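Local coordinates for protein AP-4 complex accessory subunit Tepsin (Equus caballus, PDB 5WF2) that probably associates with the AP-4 adaptor complex and may thereby take part in vesicular trafficking of proteins at the trans-Golgi network, at residues A[21-35]-A[57-69]. Numbering follows the deposited sequence.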
loop_
_atom_site.group_PDB
_atom_site.type_symbol
_atom_site.label_atom_id
_atom_site.label_comp_id
_atom_site.label_asym_id
_atom_site.label_seq_id
_atom_site.Cartn_x
_atom_site.Cartn_y
_atom_site.Cartn_z
ATOM N N LEU A 21 11.595 11.983 3.389
ATOM C CA LEU A 21 11.539 10.996 2.324
ATOM C C LEU A 21 12.260 11.448 1.057
ATOM O O LEU A 21 12.291 10.690 0.074
ATOM C CB LEU A 21 10.074 10.659 2.010
ATOM C CG LEU A 21 9.277 10.169 3.234
ATOM C CD1 LEU A 21 8.639 11.325 4.029
ATOM C CD2 LEU A 21 8.217 9.157 2.814
ATOM N N SER A 22 12.869 12.640 1.052
ATOM C CA SER A 22 13.452 13.153 -0.186
ATOM C C SER A 22 14.594 12.264 -0.668
ATOM O O SER A 22 14.778 12.092 -1.880
ATOM C CB SER A 22 13.908 14.609 0.000
ATOM O OG SER A 22 14.846 14.751 1.054
ATOM N N ASP A 23 15.335 11.655 0.259
ATOM C CA ASP A 23 16.368 10.666 -0.047
ATOM C C ASP A 23 15.792 9.291 -0.387
ATOM O O ASP A 23 16.556 8.321 -0.510
ATOM C CB ASP A 23 17.316 10.526 1.141
ATOM C CG ASP A 23 16.621 9.924 2.352
ATOM O OD1 ASP A 23 15.684 10.578 2.869
ATOM O OD2 ASP A 23 16.993 8.797 2.764
ATOM N N CYS A 24 14.471 9.190 -0.525
ATOM C CA CYS A 24 13.819 7.947 -0.909
ATOM C C CYS A 24 13.310 8.051 -2.352
ATOM O O CYS A 24 12.156 7.732 -2.642
ATOM C CB CYS A 24 12.696 7.638 0.091
ATOM S SG CYS A 24 13.385 7.413 1.750
ATOM N N GLN A 25 14.171 8.500 -3.279
ATOM C CA GLN A 25 13.707 8.722 -4.642
ATOM C C GLN A 25 13.444 7.405 -5.368
ATOM O O GLN A 25 12.529 7.314 -6.196
ATOM C CB GLN A 25 14.715 9.589 -5.418
ATOM C CG GLN A 25 14.273 9.826 -6.877
ATOM C CD GLN A 25 12.860 10.444 -7.001
ATOM O OE1 GLN A 25 11.975 9.895 -7.705
ATOM N NE2 GLN A 25 12.647 11.595 -6.324
ATOM N N GLN A 26 14.227 6.365 -5.084
ATOM C CA GLN A 26 13.966 5.080 -5.723
ATOM C C GLN A 26 12.641 4.512 -5.244
ATOM O O GLN A 26 11.892 3.888 -6.012
ATOM C CB GLN A 26 15.089 4.097 -5.414
ATOM C CG GLN A 26 16.458 4.479 -5.992
ATOM C CD GLN A 26 17.581 3.557 -5.491
ATOM O OE1 GLN A 26 17.638 3.222 -4.312
ATOM N NE2 GLN A 26 18.478 3.144 -6.390
ATOM N N GLU A 27 12.354 4.697 -3.960
ATOM C CA GLU A 27 11.085 4.224 -3.428
ATOM C C GLU A 27 9.927 4.983 -4.059
ATOM O O GLU A 27 8.904 4.382 -4.413
ATOM C CB GLU A 27 11.124 4.327 -1.893
ATOM C CG GLU A 27 12.074 3.335 -1.224
ATOM C CD GLU A 27 13.561 3.738 -1.182
ATOM O OE1 GLU A 27 13.931 4.845 -1.624
ATOM O OE2 GLU A 27 14.372 2.929 -0.687
ATOM N N LEU A 28 10.079 6.289 -4.260
ATOM C CA LEU A 28 9.007 7.060 -4.875
ATOM C C LEU A 28 8.755 6.605 -6.305
ATOM O O LEU A 28 7.607 6.416 -6.710
ATOM C CB LEU A 28 9.331 8.541 -4.831
ATOM C CG LEU A 28 8.286 9.410 -5.551
ATOM C CD1 LEU A 28 6.872 9.264 -4.964
ATOM C CD2 LEU A 28 8.692 10.855 -5.506
ATOM N N SER A 29 9.815 6.419 -7.083
ATOM C CA SER A 29 9.655 5.914 -8.445
ATOM C C SER A 29 8.915 4.595 -8.460
ATOM O O SER A 29 8.071 4.367 -9.335
ATOM C CB SER A 29 11.015 5.736 -9.110
ATOM O OG SER A 29 11.765 6.944 -9.062
ATOM N N LEU A 30 9.234 3.698 -7.512
ATOM C CA LEU A 30 8.559 2.400 -7.452
ATOM C C LEU A 30 7.064 2.575 -7.215
ATOM O O LEU A 30 6.234 1.934 -7.874
ATOM C CB LEU A 30 9.169 1.519 -6.349
ATOM C CG LEU A 30 8.507 0.140 -6.258
ATOM C CD1 LEU A 30 8.722 -0.694 -7.534
ATOM C CD2 LEU A 30 8.990 -0.621 -5.006
ATOM N N VAL A 31 6.698 3.421 -6.257
ATOM C CA VAL A 31 5.288 3.597 -5.921
ATOM C C VAL A 31 4.557 4.271 -7.059
ATOM O O VAL A 31 3.396 3.956 -7.346
ATOM C CB VAL A 31 5.161 4.409 -4.626
ATOM C CG1 VAL A 31 3.736 4.905 -4.394
ATOM C CG2 VAL A 31 5.646 3.562 -3.433
ATOM N N GLN A 32 5.221 5.226 -7.721
ATOM C CA GLN A 32 4.596 5.869 -8.876
ATOM C C GLN A 32 4.370 4.853 -9.989
ATOM O O GLN A 32 3.332 4.870 -10.645
ATOM C CB GLN A 32 5.449 7.056 -9.349
ATOM C CG GLN A 32 5.423 8.267 -8.433
ATOM C CD GLN A 32 6.412 9.378 -8.838
ATOM O OE1 GLN A 32 7.448 9.126 -9.470
ATOM N NE2 GLN A 32 6.095 10.609 -8.438
ATOM N N THR A 33 5.298 3.914 -10.175
ATOM C CA THR A 33 5.100 2.871 -11.177
ATOM C C THR A 33 3.913 1.991 -10.822
ATOM O O THR A 33 3.019 1.754 -11.648
ATOM C CB THR A 33 6.369 2.017 -11.316
ATOM O OG1 THR A 33 7.343 2.719 -12.090
ATOM C CG2 THR A 33 6.099 0.678 -12.003
ATOM N N VAL A 34 3.890 1.479 -9.594
ATOM C CA VAL A 34 2.897 0.466 -9.278
ATOM C C VAL A 34 1.494 1.046 -9.264
ATOM O O VAL A 34 0.518 0.315 -9.508
ATOM C CB VAL A 34 3.252 -0.220 -7.953
ATOM C CG1 VAL A 34 2.933 0.666 -6.790
ATOM C CG2 VAL A 34 2.521 -1.524 -7.870
ATOM N N THR A 35 1.349 2.347 -8.993
ATOM C CA THR A 35 0.032 2.954 -8.881
ATOM C C THR A 35 -0.500 3.522 -10.190
ATOM O O THR A 35 -1.670 3.880 -10.241
ATOM C CB THR A 35 -0.016 4.076 -7.827
ATOM O OG1 THR A 35 0.901 5.137 -8.120
ATOM C CG2 THR A 35 0.263 3.532 -6.439
ATOM N N LEU A 57 14.884 -2.233 -1.684
ATOM C CA LEU A 57 14.807 -0.861 -1.237
ATOM C C LEU A 57 14.370 -0.850 0.233
ATOM O O LEU A 57 14.357 -1.891 0.911
ATOM C CB LEU A 57 13.850 -0.090 -2.150
ATOM C CG LEU A 57 14.159 -0.112 -3.661
ATOM C CD1 LEU A 57 12.976 0.370 -4.435
ATOM C CD2 LEU A 57 15.369 0.758 -3.929
ATOM N N ASN A 58 14.018 0.330 0.732
ATOM C CA ASN A 58 13.572 0.475 2.115
ATOM C C ASN A 58 12.060 0.276 2.142
ATOM O O ASN A 58 11.317 1.141 1.674
ATOM C CB ASN A 58 13.973 1.848 2.650
ATOM C CG ASN A 58 13.743 1.979 4.148
ATOM O OD1 ASN A 58 12.623 2.097 4.581
ATOM N ND2 ASN A 58 14.814 1.968 4.932
ATOM N N CYS A 59 11.632 -0.874 2.651
ATOM C CA CYS A 59 10.219 -1.229 2.707
ATOM C C CYS A 59 9.362 -0.217 3.457
ATOM O O CYS A 59 8.278 0.142 2.997
ATOM C CB CYS A 59 10.054 -2.608 3.349
ATOM S SG CYS A 59 10.221 -3.989 2.194
ATOM N N GLU A 60 9.839 0.243 4.609
ATOM C CA GLU A 60 9.064 1.184 5.398
ATOM C C GLU A 60 8.822 2.472 4.624
ATOM O O GLU A 60 7.709 3.009 4.616
ATOM C CB GLU A 60 9.761 1.460 6.737
ATOM C CG GLU A 60 9.031 2.489 7.508
ATOM C CD GLU A 60 9.512 2.658 8.932
ATOM O OE1 GLU A 60 10.440 1.919 9.357
ATOM O OE2 GLU A 60 8.945 3.561 9.589
ATOM N N ALA A 61 9.840 2.974 3.928
ATOM C CA ALA A 61 9.652 4.187 3.154
ATOM C C ALA A 61 8.670 3.964 2.009
ATOM O O ALA A 61 7.850 4.831 1.719
ATOM C CB ALA A 61 11.002 4.679 2.618
ATOM N N VAL A 62 8.743 2.813 1.348
ATOM C CA VAL A 62 7.742 2.459 0.326
ATOM C C VAL A 62 6.325 2.522 0.897
ATOM O O VAL A 62 5.396 3.071 0.278
ATOM C CB VAL A 62 8.034 1.060 -0.241
ATOM C CG1 VAL A 62 6.862 0.611 -1.125
ATOM C CG2 VAL A 62 9.328 1.045 -1.050
ATOM N N LEU A 63 6.131 1.917 2.068
ATOM C CA LEU A 63 4.821 1.923 2.697
ATOM C C LEU A 63 4.390 3.347 3.055
ATOM O O LEU A 63 3.228 3.715 2.862
ATOM C CB LEU A 63 4.839 1.008 3.929
ATOM C CG LEU A 63 3.512 0.521 4.533
ATOM C CD1 LEU A 63 2.712 -0.205 3.487
ATOM C CD2 LEU A 63 3.734 -0.411 5.731
ATOM N N GLU A 64 5.290 4.161 3.596
ATOM C CA GLU A 64 4.880 5.525 3.871
ATOM C C GLU A 64 4.489 6.255 2.587
ATOM O O GLU A 64 3.559 7.074 2.599
ATOM C CB GLU A 64 5.972 6.265 4.642
ATOM C CG GLU A 64 6.178 5.770 6.074
ATOM C CD GLU A 64 5.099 6.215 7.042
ATOM O OE1 GLU A 64 4.371 7.186 6.738
ATOM O OE2 GLU A 64 5.009 5.589 8.118
ATOM N N LEU A 65 5.139 5.952 1.462
ATOM C CA LEU A 65 4.785 6.609 0.207
ATOM C C LEU A 65 3.486 6.062 -0.361
ATOM O O LEU A 65 2.670 6.819 -0.922
ATOM C CB LEU A 65 5.938 6.477 -0.792
ATOM C CG LEU A 65 7.156 7.312 -0.363
ATOM C CD1 LEU A 65 8.422 6.900 -1.057
ATOM C CD2 LEU A 65 6.889 8.706 -0.621
ATOM N N LEU A 66 3.226 4.778 -0.158
ATOM C CA LEU A 66 1.927 4.243 -0.536
ATOM C C LEU A 66 0.834 4.910 0.259
ATOM O O LEU A 66 -0.212 5.246 -0.282
ATOM C CB LEU A 66 1.886 2.727 -0.323
ATOM C CG LEU A 66 2.648 1.891 -1.354
ATOM C CD1 LEU A 66 2.835 0.482 -0.806
ATOM C CD2 LEU A 66 1.918 1.892 -2.683
ATOM N N ILE A 67 1.054 5.106 1.559
ATOM C CA ILE A 67 0.044 5.769 2.373
ATOM C C ILE A 67 -0.219 7.170 1.843
ATOM O O ILE A 67 -1.364 7.610 1.787
ATOM C CB ILE A 67 0.462 5.782 3.856
ATOM C CG1 ILE A 67 0.479 4.340 4.385
ATOM C CG2 ILE A 67 -0.523 6.656 4.672
ATOM C CD1 ILE A 67 1.090 4.146 5.757
ATOM N N CYS A 68 0.829 7.886 1.439
ATOM C CA CYS A 68 0.635 9.193 0.812
ATOM C C CYS A 68 -0.300 9.105 -0.382
ATOM O O CYS A 68 -1.183 9.953 -0.544
ATOM C CB CYS A 68 1.987 9.788 0.409
ATOM S SG CYS A 68 2.946 10.274 1.822
ATOM N N HIS A 69 -0.150 8.084 -1.219
ATOM C CA HIS A 69 -1.029 7.945 -2.368
ATOM C C HIS A 69 -2.437 7.479 -2.020
ATOM O O HIS A 69 -3.248 7.319 -2.936
ATOM C CB HIS A 69 -0.421 6.983 -3.387
ATOM C CG HIS A 69 0.715 7.577 -4.152
ATOM N ND1 HIS A 69 1.957 7.810 -3.596
ATOM C CD2 HIS A 69 0.791 7.999 -5.435
ATOM C CE1 HIS A 69 2.748 8.350 -4.504
ATOM N NE2 HIS A 69 2.065 8.478 -5.629
#
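In the all-helical VHS/ENTH-like domain of tepsin, helices 25-35 and 59-68 pack with their N-to-C directions 48° apart, and E27 of the first meets the start of the second at N58. The N-H of N58 points almost straight at E27 OE2, which receives it on its anti lone pair, with 3.0 Å from N58 N to OE2. A bend at chi2 (82°) folds the glutamate chain back, bringing its carboxylate against L57 CB while its CG lies 3.6 Å from V62 CG2. N58, the N-cap residue, in turn accepts the N-H of A61 on OD1, so the E27 bond and the capping bond both fix the entry to helix 59-68. With E27 cut back to an alanine, the N-H of N58 would probably lose this acceptor and a gap would open beside V62 CG2. L57 splits its methyls, CD2 against Q26 and CD1 toward L30 CD2; in the turn before helix 25-35, L21 CD2 meets L65 CD2 tip to tip at 3.7 Å, although L21 is poorly ordered. L65 also sends CD1 against E27 CB, 3.8 Å away, and the backbone at L28. Farther along, V31 divides its two methyls: CG2 runs alongside V62 CG1, the two side chains pointing opposite ways, whereas CG1, anti to the backbone N (chi1 167°), lies over one face of the H69 imidazole, 3.8 Å from the ring centroid, in a CH-pi contact. That ring is steadied by H69 ND1, which donates to L65 O at 2.9 Å; L28 CD1 approaches the ring edge. The interface continues into the surrounding helices: L30 and V62 both touch F50 of helix 44-56, while T35 and L66 reach helix 75-89 and E64 meets L102 of helix 96-111.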